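Local atomic coordinates of sialidase B (Streptococcus pneumoniae serotype 4, PDB entry 4XJW), a protein that cleaves terminal sialic acid residues from oligosaccharides, glycoproteins and glycolipids, and works as an intramolecular trans-sialidase. Residues 195-207 with 262-274. The protein carries 1 engineered substitution. Residues are numbered along the deposited sequence; the frame is centred on the assembly and turned at random.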
loop_
_atom_site.group_PDB
_atom_site.type_symbol
_atom_site.label_atom_id
_atom_site.label_comp_id
_atom_site.label_asym_id
_atom_site.label_seq_id
_atom_site.Cartn_x
_atom_site.Cartn_y
_atom_site.Cartn_z
ATOM N N PHE A 195 -7.844 -1.547 5.708
ATOM C CA PHE A 195 -8.195 -2.209 4.459
ATOM C C PHE A 195 -7.556 -3.586 4.472
ATOM O O PHE A 195 -6.426 -3.742 4.945
ATOM C CB PHE A 195 -7.651 -1.387 3.283
ATOM C CG PHE A 195 -8.109 0.044 3.296
ATOM C CD1 PHE A 195 -9.365 0.387 2.800
ATOM C CD2 PHE A 195 -7.298 1.046 3.823
ATOM C CE1 PHE A 195 -9.823 1.711 2.823
ATOM C CE2 PHE A 195 -7.736 2.383 3.841
ATOM C CZ PHE A 195 -8.986 2.715 3.330
ATOM N N GLN A 196 -8.266 -4.600 3.993
ATOM C CA GLN A 196 -7.692 -5.940 4.038
ATOM C C GLN A 196 -8.297 -6.838 2.981
ATOM O O GLN A 196 -9.402 -6.596 2.528
ATOM C CB GLN A 196 -7.868 -6.561 5.428
ATOM C CG GLN A 196 -9.322 -6.719 5.852
ATOM C CD GLN A 196 -9.485 -6.649 7.355
ATOM O OE1 GLN A 196 -9.101 -7.563 8.073
ATOM N NE2 GLN A 196 -10.051 -5.542 7.842
ATOM N N SER A 197 -7.557 -7.869 2.583
ATOM C CA SER A 197 -8.048 -8.829 1.593
ATOM C C SER A 197 -9.393 -9.430 1.974
ATOM O O SER A 197 -9.582 -9.890 3.097
ATOM C CB SER A 197 -7.039 -9.956 1.418
ATOM O OG SER A 197 -5.812 -9.462 0.955
ATOM N N GLY A 198 -10.331 -9.422 1.035
ATOM C CA GLY A 198 -11.627 -10.036 1.273
ATOM C C GLY A 198 -12.662 -9.077 1.824
ATOM O O GLY A 198 -13.821 -9.450 2.060
ATOM N N ASP A 199 -12.251 -7.832 2.048
ATOM C CA ASP A 199 -13.209 -6.806 2.436
ATOM C C ASP A 199 -14.100 -6.347 1.276
ATOM O O ASP A 199 -14.070 -6.918 0.184
ATOM C CB ASP A 199 -12.527 -5.626 3.163
ATOM C CG ASP A 199 -11.673 -4.739 2.253
ATOM O OD1 ASP A 199 -11.741 -4.861 1.014
ATOM O OD2 ASP A 199 -10.944 -3.872 2.807
ATOM N N SER A 200 -14.891 -5.310 1.527
ATOM C CA SER A 200 -15.856 -4.807 0.546
ATOM C C SER A 200 -15.256 -4.356 -0.788
ATOM O O SER A 200 -15.975 -4.271 -1.789
ATOM C CB SER A 200 -16.616 -3.631 1.148
ATOM O OG SER A 200 -15.710 -2.626 1.559
ATOM N N THR A 201 -13.961 -4.041 -0.812
ATOM C CA THR A 201 -13.328 -3.596 -2.056
ATOM C C THR A 201 -13.100 -4.748 -3.024
ATOM O O THR A 201 -13.065 -4.542 -4.240
ATOM C CB THR A 201 -11.968 -2.884 -1.837
ATOM O OG1 THR A 201 -10.976 -3.820 -1.389
ATOM C CG2 THR A 201 -12.099 -1.737 -0.845
ATOM N N GLN A 202 -12.959 -5.951 -2.467
ATOM C CA GLN A 202 -12.574 -7.149 -3.213
ATOM C C GLN A 202 -11.239 -7.024 -3.943
ATOM O O GLN A 202 -10.921 -7.827 -4.823
ATOM C CB GLN A 202 -13.699 -7.607 -4.144
ATOM C CG GLN A 202 -14.911 -8.121 -3.375
ATOM C CD GLN A 202 -14.634 -9.416 -2.622
ATOM O OE1 GLN A 202 -14.503 -9.429 -1.391
ATOM N NE2 GLN A 202 -14.572 -10.519 -3.353
ATOM N N ALA A 203 -10.440 -6.035 -3.561
ATOM C CA ALA A 203 -9.061 -6.028 -4.025
ATOM C C ALA A 203 -8.229 -6.858 -3.077
ATOM O O ALA A 203 -8.394 -6.792 -1.858
ATOM C CB ALA A 203 -8.516 -4.613 -4.092
ATOM N N ASN A 204 -7.315 -7.638 -3.631
ATOM C CA ASN A 204 -6.437 -8.440 -2.803
ATOM C C ASN A 204 -5.199 -7.669 -2.361
ATOM O O ASN A 204 -4.453 -8.146 -1.507
ATOM C CB ASN A 204 -6.038 -9.724 -3.544
ATOM C CG ASN A 204 -5.575 -10.839 -2.606
ATOM O OD1 ASN A 204 -5.998 -10.929 -1.446
ATOM N ND2 ASN A 204 -4.700 -11.705 -3.115
ATOM N N TYR A 205 -4.991 -6.472 -2.922
ATOM C CA TYR A 205 -3.769 -5.695 -2.653
ATOM C C TYR A 205 -4.096 -4.236 -2.388
ATOM O O TYR A 205 -5.089 -3.718 -2.899
ATOM C CB TYR A 205 -2.772 -5.828 -3.813
ATOM C CG TYR A 205 -2.542 -7.279 -4.168
ATOM C CD1 TYR A 205 -1.640 -8.059 -3.438
ATOM C CD2 TYR A 205 -3.300 -7.885 -5.158
ATOM C CE1 TYR A 205 -1.464 -9.409 -3.725
ATOM C CE2 TYR A 205 -3.137 -9.226 -5.452
ATOM C CZ TYR A 205 -2.234 -9.976 -4.735
ATOM O OH TYR A 205 -2.109 -11.306 -5.029
ATOM N N PHE A 206 -3.262 -3.583 -1.582
ATOM C CA PHE A 206 -3.454 -2.169 -1.255
ATOM C C PHE A 206 -2.117 -1.477 -1.252
ATOM O O PHE A 206 -1.102 -2.076 -0.884
ATOM C CB PHE A 206 -4.124 -2.002 0.114
ATOM C CG PHE A 206 -5.473 -2.623 0.179
ATOM C CD1 PHE A 206 -6.584 -1.938 -0.287
ATOM C CD2 PHE A 206 -5.622 -3.919 0.640
ATOM C CE1 PHE A 206 -7.824 -2.526 -0.275
ATOM C CE2 PHE A 206 -6.871 -4.512 0.679
ATOM C CZ PHE A 206 -7.973 -3.820 0.208
ATOM N N ARG A 207 -2.115 -0.214 -1.675
ATOM C CA ARG A 207 -0.900 0.598 -1.681
ATOM C C ARG A 207 -1.310 2.049 -1.515
ATOM O O ARG A 207 -2.475 2.414 -1.723
ATOM C CB ARG A 207 -0.086 0.461 -2.988
ATOM C CG ARG A 207 0.869 -0.769 -3.069
ATOM C CD ARG A 207 2.201 -0.410 -3.766
ATOM N NE ARG A 207 3.027 0.550 -3.043
ATOM C CZ ARG A 207 4.093 1.172 -3.560
ATOM N NH1 ARG A 207 4.455 0.925 -4.816
ATOM N NH2 ARG A 207 4.804 2.048 -2.818
ATOM N N ASP A 262 -15.197 -1.046 -16.020
ATOM C CA ASP A 262 -14.823 -1.730 -17.247
ATOM C C ASP A 262 -14.246 -3.127 -16.977
ATOM O O ASP A 262 -14.386 -4.031 -17.805
ATOM C CB ASP A 262 -13.873 -0.879 -18.110
ATOM C CG ASP A 262 -12.685 -0.297 -17.333
ATOM O OD1 ASP A 262 -12.851 0.122 -16.163
ATOM O OD2 ASP A 262 -11.586 -0.212 -17.928
ATOM N N TYR A 263 -13.603 -3.294 -15.824
ATOM C CA TYR A 263 -13.176 -4.606 -15.354
ATOM C C TYR A 263 -13.843 -4.951 -14.028
ATOM O O TYR A 263 -14.075 -4.065 -13.196
ATOM C CB TYR A 263 -11.658 -4.645 -15.192
ATOM C CG TYR A 263 -10.912 -4.908 -16.476
ATOM C CD1 TYR A 263 -11.025 -4.038 -17.557
ATOM C CD2 TYR A 263 -10.100 -6.017 -16.608
ATOM C CE1 TYR A 263 -10.342 -4.261 -18.742
ATOM C CE2 TYR A 263 -9.392 -6.255 -17.799
ATOM C CZ TYR A 263 -9.530 -5.371 -18.858
ATOM O OH TYR A 263 -8.861 -5.594 -20.042
ATOM N N GLU A 264 -14.163 -6.235 -13.849
ATOM C CA GLU A 264 -14.754 -6.744 -12.611
ATOM C C GLU A 264 -13.827 -6.534 -11.408
ATOM O O GLU A 264 -12.609 -6.610 -11.533
ATOM C CB GLU A 264 -15.086 -8.236 -12.773
ATOM C CG GLU A 264 -15.698 -8.914 -11.540
ATOM C CD GLU A 264 -15.698 -10.440 -11.622
ATOM O OE1 GLU A 264 -15.041 -11.009 -12.517
ATOM O OE2 GLU A 264 -16.360 -11.074 -10.776
ATOM N N GLU A 265 -14.409 -6.269 -10.242
ATOM C CA GLU A 265 -13.638 -6.239 -9.006
ATOM C C GLU A 265 -13.380 -7.675 -8.557
ATOM O O GLU A 265 -14.263 -8.317 -7.972
ATOM C CB GLU A 265 -14.401 -5.467 -7.926
ATOM C CG GLU A 265 -14.612 -3.988 -8.251
ATOM C CD GLU A 265 -15.962 -3.473 -7.756
ATOM O OE1 GLU A 265 -16.627 -4.186 -6.969
ATOM O OE2 GLU A 265 -16.353 -2.361 -8.157
ATOM N N GLN A 266 -12.186 -8.186 -8.845
ATOM C CA GLN A 266 -11.852 -9.574 -8.550
ATOM C C GLN A 266 -10.765 -9.678 -7.502
ATOM O O GLN A 266 -9.747 -8.986 -7.589
ATOM C CB GLN A 266 -11.319 -10.270 -9.800
ATOM C CG GLN A 266 -12.349 -10.711 -10.798
ATOM C CD GLN A 266 -11.694 -11.223 -12.059
ATOM O OE1 GLN A 266 -11.470 -10.466 -12.995
ATOM N NE2 GLN A 266 -11.366 -12.511 -12.082
ATOM N N LEU A 267 -10.977 -10.573 -6.545
ATOM C CA LEU A 267 -9.977 -10.919 -5.549
ATOM C C LEU A 267 -9.105 -12.010 -6.175
ATOM O O LEU A 267 -9.492 -13.178 -6.213
ATOM C CB LEU A 267 -10.680 -11.409 -4.272
ATOM C CG LEU A 267 -9.945 -11.431 -2.934
ATOM C CD1 LEU A 267 -9.603 -10.033 -2.489
ATOM C CD2 LEU A 267 -10.793 -12.128 -1.862
ATOM N N VAL A 268 -7.942 -11.622 -6.692
ATOM C CA VAL A 268 -7.089 -12.546 -7.438
ATOM C C VAL A 268 -5.773 -12.746 -6.712
ATOM O O VAL A 268 -5.172 -11.788 -6.211
ATOM C CB VAL A 268 -6.782 -12.013 -8.857
ATOM C CG1 VAL A 268 -6.038 -13.061 -9.677
ATOM C CG2 VAL A 268 -8.067 -11.605 -9.558
ATOM N N TYR A 269 -5.335 -13.995 -6.629
ATOM C CA TYR A 269 -3.980 -14.284 -6.196
ATOM C C TYR A 269 -3.046 -14.012 -7.370
ATOM O O TYR A 269 -3.030 -14.761 -8.342
ATOM C CB TYR A 269 -3.845 -15.748 -5.769
ATOM C CG TYR A 269 -2.407 -16.123 -5.542
ATOM C CD1 TYR A 269 -1.763 -15.797 -4.352
ATOM C CD2 TYR A 269 -1.671 -16.768 -6.538
ATOM C CE1 TYR A 269 -0.426 -16.116 -4.157
ATOM C CE2 TYR A 269 -0.343 -17.095 -6.348
ATOM C CZ TYR A 269 0.274 -16.768 -5.153
ATOM O OH TYR A 269 1.599 -17.098 -4.972
ATOM N N TRP A 270 -2.274 -12.936 -7.287
ATOM C CA TRP A 270 -1.359 -12.588 -8.364
ATOM C C TRP A 270 -0.081 -13.398 -8.214
ATOM O O TRP A 270 0.474 -13.491 -7.121
ATOM C CB TRP A 270 -1.049 -11.090 -8.344
ATOM C CG TRP A 270 -1.002 -10.506 -9.722
ATOM C CD1 TRP A 270 0.112 -10.106 -10.420
ATOM C CD2 TRP A 270 -2.112 -10.330 -10.600
ATOM N NE1 TRP A 270 -0.253 -9.657 -11.661
ATOM C CE2 TRP A 270 -1.612 -9.781 -11.799
ATOM C CE3 TRP A 270 -3.489 -10.553 -10.479
ATOM C CZ2 TRP A 270 -2.452 -9.461 -12.879
ATOM C CZ3 TRP A 270 -4.308 -10.236 -11.536
ATOM C CH2 TRP A 270 -3.792 -9.703 -12.724
ATOM N N PRO A 271 0.395 -13.992 -9.318
ATOM C CA PRO A 271 1.578 -14.860 -9.251
ATOM C C PRO A 271 2.846 -14.131 -8.794
ATOM O O PRO A 271 3.088 -12.975 -9.185
ATOM C CB PRO A 271 1.712 -15.384 -10.693
ATOM C CG PRO A 271 0.987 -14.378 -11.543
ATOM C CD PRO A 271 -0.148 -13.871 -10.682
ATOM N N ARG A 272 3.633 -14.817 -7.964
ATOM C CA ARG A 272 4.870 -14.270 -7.403
ATOM C C ARG A 272 6.134 -14.926 -7.982
ATOM O O ARG A 272 7.247 -14.583 -7.600
ATOM C CB ARG A 272 4.860 -14.389 -5.876
ATOM C CG ARG A 272 3.556 -13.907 -5.215
ATOM C CD ARG A 272 3.723 -13.618 -3.711
ATOM N NE ARG A 272 4.621 -12.480 -3.561
ATOM C CZ ARG A 272 5.912 -12.591 -3.249
ATOM N NH1 ARG A 272 6.423 -13.773 -2.953
ATOM N NH2 ARG A 272 6.688 -11.517 -3.203
ATOM N N ASP A 273 5.980 -15.878 -8.899
ATOM C CA ASP A 273 7.156 -16.517 -9.508
ATOM C C ASP A 273 7.866 -15.603 -10.504
ATOM O O ASP A 273 7.296 -14.627 -10.976
ATOM C CB ASP A 273 6.729 -17.786 -10.214
ATOM C CG ASP A 273 5.805 -17.505 -11.355
ATOM O OD1 ASP A 273 4.586 -17.343 -11.083
ATOM O OD2 ASP A 273 6.287 -17.417 -12.511
ATOM N N ASN A 274 9.101 -15.950 -10.863
ATOM C CA ASN A 274 9.883 -15.088 -11.744
ATOM C C ASN A 274 9.498 -15.104 -13.227
ATOM O O ASN A 274 10.002 -14.290 -13.994
ATOM C CB ASN A 274 11.393 -15.347 -11.591
ATOM C CG ASN A 274 11.932 -14.883 -10.256
ATOM O OD1 ASN A 274 11.337 -14.030 -9.587
ATOM N ND2 ASN A 274 13.064 -15.445 -9.853
HETATM O O HOH W 1 -7.352 -8.599 -6.450
HETATM O O HOH W 2 0.128 -12.581 -4.555
#
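Asn204 and Leu267 both carry their CG trans to the backbone N (chi1 -158° for Asn204), which sets the Asn204 amide beside the 262-274 backbone and lays the leucine over the 195-207 loop. Leu267 CD1 packs 3.5 Å from Asn204 N, and Leu267 CD2 rests 3.9 Å from Gly198 CA, in a type II turn. The side chains of Asn204 and Leu267 cross at about a right angle. The amide works in two directions: Asn204 ND2 donates to Val268 O at 3.1 Å, a bent bond (140°) that arrives from above the carbonyl plane, while Asn204 OD1 accepts from Ser197 OG, fixing which way the amide faces. Further along, the Trp270 N-H points almost straight (170°) at Tyr205 OH over 2.8 Å, near the plane of the phenol ring, and Trp270 CB lies against Tyr205 CZ. Both segments belong to the beta-propeller of this family 33 sialidase: Tyr205 opens strand 205-213, an outermost strand of a four-stranded antiparallel sheet, and residues 262-274 belong to the long link from that sheet to strand 286-294. Two residues on, Arg207 probably binds substrate and is salt-bridged to Glu631. Two waters add further links. One molecule joins Asn204 N to Gln266 O and Val268 N; a second accepts from Tyr205 OH at 2.6 Å and donates to Trp270 O.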